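Local atomic coordinates of thymidylate synthase ThyX (Streptomyces cacaoi subsp. asoensis, PDB entry 4P5A), a protein that probably catalyses the reductive, FAD-dependent methylation of dUMP to dTMP, and binds a UMP analogue beside the flavin in a homotetramer. Residues Tyr145-Leu155 with Ala165-Thr173. Numbering follows the deposited sequence.
Sequences YEVAFEEYQRL and ARLVLPVST. With 5BU (5-bromo-uridine-5'-monophosphate), chain G.
With CG of Y152 turned anti to its own backbone nitrogen (chi1 174°) and CG of L169 anti to its carbonyl carbon (chi1 -58°), the tyrosine ring and the leucine methyls are brought together. L169 CD1 sits over the centre of one ring face in a CH-pi contact, 3.8 Å from the centroid, while CD2 packs on Y152 CB. The ring edge runs along the backbone of A165 and R166, Y152 CD2 lying 3.4 Å from A165 O. Small side chains let the backbones approach closely: A148 CB rests 3.3 Å from V168 O, and A165 CB meets L155 CB. At the other end, Y145 CD1 packs on P170 CG at 3.8 Å and S172 OG lies 3.1 Å from Y145 CZ, while Y145 OH is hydrogen-bonded to Y107 O. Replacing Y145 by alanine is likely to leave P170 and S172 without their aromatic neighbour and Y107 O without this donor. The far end of R166 leads away from the helix to the 5-bromo-UMP phosphate, NH2 binding OP2 at 2.8 Å and NH1 binding OP1 at 3.1 Å. NE, held by E163 O, helps fix that plane; R98, touching R166, also hydrogen-bonds the nucleotide. The contact thus packs helix 131-157 against the segment linking helix 162-165 to strand 174-181, with F106 of strand 105-107 against Y145, F149 and P170, and L167 of the second subunit against Y145 and P170.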
loop_
_atom_site.group_PDB
_atom_site.type_symbol
_atom_site.label_atom_id
_atom_site.label_comp_id
_atom_site.label_asym_id
_atom_site.label_seq_id
_atom_site.Cartn_x
_atom_site.Cartn_y
_atom_site.Cartn_z
ATOM N N TYR B 145 2.524 -0.333 37.981
ATOM C CA TYR B 145 3.567 0.423 37.226
ATOM C C TYR B 145 4.818 0.560 38.112
ATOM O O TYR B 145 5.936 0.484 37.612
ATOM C CB TYR B 145 3.105 1.805 36.839
ATOM C CG TYR B 145 1.854 1.900 35.945
ATOM C CD1 TYR B 145 1.334 0.767 35.278
ATOM C CD2 TYR B 145 1.244 3.129 35.741
ATOM C CE1 TYR B 145 0.185 0.887 34.474
ATOM C CE2 TYR B 145 0.143 3.263 34.967
ATOM C CZ TYR B 145 -0.384 2.126 34.318
ATOM O OH TYR B 145 -1.483 2.278 33.503
ATOM N N GLU B 146 4.622 0.779 39.437
ATOM C CA GLU B 146 5.800 0.880 40.312
ATOM C C GLU B 146 6.630 -0.401 40.352
ATOM O O GLU B 146 7.874 -0.284 40.285
ATOM C CB GLU B 146 5.387 1.257 41.777
ATOM C CG GLU B 146 4.830 2.607 41.871
ATOM C CD GLU B 146 4.372 2.917 43.296
ATOM O OE1 GLU B 146 3.878 1.958 43.972
ATOM O OE2 GLU B 146 4.504 4.123 43.689
ATOM N N VAL B 147 5.989 -1.589 40.419
ATOM C CA VAL B 147 6.733 -2.828 40.434
ATOM C C VAL B 147 7.369 -3.091 39.063
ATOM O O VAL B 147 8.536 -3.430 39.000
ATOM C CB VAL B 147 5.793 -3.983 40.747
ATOM C CG1 VAL B 147 6.392 -5.397 40.465
ATOM C CG2 VAL B 147 5.391 -3.860 42.240
ATOM N N ALA B 148 6.631 -2.789 37.986
ATOM C CA ALA B 148 7.243 -2.947 36.646
ATOM C C ALA B 148 8.499 -2.108 36.511
ATOM O O ALA B 148 9.556 -2.590 36.029
ATOM C CB ALA B 148 6.176 -2.563 35.561
ATOM N N PHE B 149 8.406 -0.846 36.895
ATOM C CA PHE B 149 9.521 0.021 36.641
ATOM C C PHE B 149 10.671 -0.348 37.577
ATOM O O PHE B 149 11.865 -0.240 37.187
ATOM C CB PHE B 149 9.118 1.465 36.713
ATOM C CG PHE B 149 10.147 2.350 36.145
ATOM C CD1 PHE B 149 10.997 3.027 36.956
ATOM C CD2 PHE B 149 10.357 2.375 34.740
ATOM C CE1 PHE B 149 12.035 3.821 36.396
ATOM C CE2 PHE B 149 11.353 3.190 34.160
ATOM C CZ PHE B 149 12.220 3.880 35.005
ATOM N N GLU B 150 10.343 -0.762 38.801
ATOM C CA GLU B 150 11.437 -1.110 39.740
ATOM C C GLU B 150 12.210 -2.340 39.196
ATOM O O GLU B 150 13.479 -2.405 39.260
ATOM C CB GLU B 150 10.816 -1.355 41.131
ATOM C CG GLU B 150 11.707 -2.134 42.089
ATOM C CD GLU B 150 10.901 -2.575 43.325
ATOM O OE1 GLU B 150 9.872 -1.909 43.635
ATOM O OE2 GLU B 150 11.276 -3.610 43.932
ATOM N N GLU B 151 11.461 -3.289 38.611
ATOM C CA GLU B 151 12.085 -4.462 38.029
ATOM C C GLU B 151 12.834 -4.142 36.731
ATOM O O GLU B 151 13.879 -4.736 36.479
ATOM C CB GLU B 151 11.096 -5.631 37.790
ATOM C CG GLU B 151 10.406 -6.208 39.067
ATOM C CD GLU B 151 11.442 -6.706 40.124
ATOM O OE1 GLU B 151 12.584 -7.100 39.777
ATOM O OE2 GLU B 151 11.085 -6.568 41.326
ATOM N N TYR B 152 12.293 -3.227 35.913
ATOM C CA TYR B 152 13.001 -2.796 34.704
ATOM C C TYR B 152 14.345 -2.208 35.124
ATOM O O TYR B 152 15.389 -2.572 34.575
ATOM C CB TYR B 152 12.161 -1.731 34.005
ATOM C CG TYR B 152 12.781 -1.081 32.824
ATOM C CD1 TYR B 152 13.025 0.305 32.778
ATOM C CD2 TYR B 152 13.070 -1.856 31.677
ATOM C CE1 TYR B 152 13.575 0.928 31.636
ATOM C CE2 TYR B 152 13.627 -1.225 30.504
ATOM C CZ TYR B 152 13.849 0.155 30.511
ATOM O OH TYR B 152 14.408 0.771 29.423
ATOM N N GLN B 153 14.315 -1.312 36.107
ATOM C CA GLN B 153 15.607 -0.692 36.508
ATOM C C GLN B 153 16.557 -1.707 37.131
ATOM O O GLN B 153 17.768 -1.606 36.946
ATOM C CB GLN B 153 15.314 0.418 37.524
ATOM C CG GLN B 153 14.731 1.673 36.928
ATOM C CD GLN B 153 15.627 2.287 35.870
ATOM O OE1 GLN B 153 16.771 2.534 36.130
ATOM N NE2 GLN B 153 15.079 2.539 34.648
ATOM N N ARG B 154 16.012 -2.646 37.901
ATOM C CA ARG B 154 16.875 -3.698 38.496
ATOM C C ARG B 154 17.563 -4.524 37.428
ATOM O O ARG B 154 18.786 -4.838 37.519
ATOM C CB ARG B 154 16.056 -4.688 39.339
ATOM C CG ARG B 154 16.953 -5.479 40.342
ATOM C CD ARG B 154 16.236 -6.618 41.064
ATOM N NE ARG B 154 14.922 -6.278 41.602
ATOM C CZ ARG B 154 14.643 -5.490 42.655
ATOM N NH1 ARG B 154 15.573 -4.877 43.424
ATOM N NH2 ARG B 154 13.379 -5.312 42.951
ATOM N N LEU B 155 16.807 -4.894 36.389
ATOM C CA LEU B 155 17.393 -5.607 35.255
ATOM C C LEU B 155 18.459 -4.788 34.569
ATOM O O LEU B 155 19.549 -5.335 34.321
ATOM C CB LEU B 155 16.345 -6.074 34.243
ATOM C CG LEU B 155 15.453 -7.176 34.833
ATOM C CD1 LEU B 155 14.138 -7.278 33.919
ATOM C CD2 LEU B 155 16.215 -8.564 35.059
ATOM N N ALA B 165 15.090 -6.214 29.059
ATOM C CA ALA B 165 14.556 -5.605 30.294
ATOM C C ALA B 165 13.174 -5.013 30.103
ATOM O O ALA B 165 12.325 -5.062 31.047
ATOM C CB ALA B 165 15.484 -4.550 30.856
ATOM N N ARG B 166 12.916 -4.438 28.915
ATOM C CA ARG B 166 11.594 -3.823 28.693
ATOM C C ARG B 166 10.458 -4.775 28.632
ATOM O O ARG B 166 9.302 -4.290 28.565
ATOM C CB ARG B 166 11.559 -2.928 27.488
ATOM C CG ARG B 166 12.005 -3.540 26.150
ATOM C CD ARG B 166 10.976 -4.555 25.620
ATOM N NE ARG B 166 11.389 -4.891 24.239
ATOM C CZ ARG B 166 11.083 -4.175 23.119
ATOM N NH1 ARG B 166 10.295 -3.107 23.186
ATOM N NH2 ARG B 166 11.636 -4.563 21.986
ATOM N N LEU B 167 10.734 -6.090 28.637
ATOM C CA LEU B 167 9.658 -7.062 28.740
ATOM C C LEU B 167 8.683 -6.827 29.890
ATOM O O LEU B 167 7.524 -7.225 29.803
ATOM C CB LEU B 167 10.220 -8.460 28.805
ATOM C CG LEU B 167 10.321 -9.211 27.475
ATOM C CD1 LEU B 167 11.011 -8.324 26.455
ATOM C CD2 LEU B 167 11.219 -10.459 27.827
ATOM N N VAL B 168 9.166 -6.244 31.003
ATOM C CA VAL B 168 8.306 -6.084 32.173
ATOM C C VAL B 168 7.433 -4.822 32.139
ATOM O O VAL B 168 6.553 -4.652 33.022
ATOM C CB VAL B 168 9.181 -6.082 33.474
ATOM C CG1 VAL B 168 9.863 -7.493 33.571
ATOM C CG2 VAL B 168 10.116 -4.892 33.480
ATOM N N LEU B 169 7.636 -3.945 31.142
ATOM C CA LEU B 169 6.912 -2.620 31.125
ATOM C C LEU B 169 5.534 -2.784 30.501
ATOM O O LEU B 169 5.363 -3.587 29.541
ATOM C CB LEU B 169 7.703 -1.498 30.381
ATOM C CG LEU B 169 9.103 -1.229 30.982
ATOM C CD1 LEU B 169 9.796 -0.257 30.158
ATOM C CD2 LEU B 169 8.945 -0.619 32.336
ATOM N N PRO B 170 4.532 -2.045 31.023
ATOM C CA PRO B 170 3.170 -2.244 30.670
ATOM C C PRO B 170 2.850 -1.539 29.349
ATOM O O PRO B 170 3.602 -0.632 28.881
ATOM C CB PRO B 170 2.420 -1.517 31.793
ATOM C CG PRO B 170 3.328 -0.442 32.251
ATOM C CD PRO B 170 4.690 -1.100 32.135
ATOM N N VAL B 171 1.721 -1.897 28.777
ATOM C CA VAL B 171 1.292 -1.281 27.509
ATOM C C VAL B 171 0.842 0.158 27.689
ATOM O O VAL B 171 0.572 0.892 26.685
ATOM C CB VAL B 171 0.201 -2.108 26.819
ATOM C CG1 VAL B 171 0.704 -3.537 26.375
ATOM C CG2 VAL B 171 -1.035 -2.194 27.706
ATOM N N SER B 172 0.780 0.636 28.942
ATOM C CA SER B 172 0.498 2.015 29.234
ATOM C C SER B 172 1.702 2.938 29.197
ATOM O O SER B 172 1.574 4.146 29.385
ATOM C CB SER B 172 -0.130 2.089 30.642
ATOM O OG SER B 172 0.901 1.618 31.558
ATOM N N THR B 173 2.894 2.356 29.015
ATOM C CA THR B 173 4.123 3.118 28.949
ATOM C C THR B 173 4.034 4.135 27.761
ATOM O O THR B 173 3.612 3.741 26.698
ATOM C CB THR B 173 5.312 2.149 28.615
ATOM O OG1 THR B 173 5.395 1.187 29.690
ATOM C CG2 THR B 173 6.630 2.948 28.627
HETATM P P 5BU G . 11.038 -1.297 20.157
HETATM O OP1 5BU G . 10.439 -0.593 21.307
HETATM O OP2 5BU G . 10.786 -2.739 20.053
HETATM O OP3 5BU G . 12.381 -0.859 19.787
HETATM O "O5'" 5BU G . 10.179 -0.798 18.892
HETATM C "C5'" 5BU G . 9.838 0.594 18.800
HETATM C "C4'" 5BU G . 8.981 0.760 17.514
HETATM O "O4'" 5BU G . 9.911 0.614 16.323
HETATM C "C3'" 5BU G . 7.880 -0.233 17.249
HETATM O "O3'" 5BU G . 6.863 0.421 16.369
HETATM C "C2'" 5BU G . 8.598 -1.324 16.493
HETATM O "O2'" 5BU G . 7.669 -2.002 15.719
HETATM C "C1'" 5BU G . 9.607 -0.610 15.626
HETATM N N1 5BU G . 10.880 -1.444 15.637
HETATM C C2 5BU G . 10.860 -2.680 14.999
HETATM O O2 5BU G . 9.818 -2.956 14.370
HETATM N N3 5BU G . 11.978 -3.472 15.015
HETATM C C4 5BU G . 13.182 -3.098 15.631
HETATM O O4 5BU G . 14.093 -3.929 15.703
HETATM C C5 5BU G . 13.166 -1.868 16.237
HETATM C C6 5BU G . 12.076 -1.038 16.251
HETATM BR BR 5BU G . 14.777 -1.165 16.979
#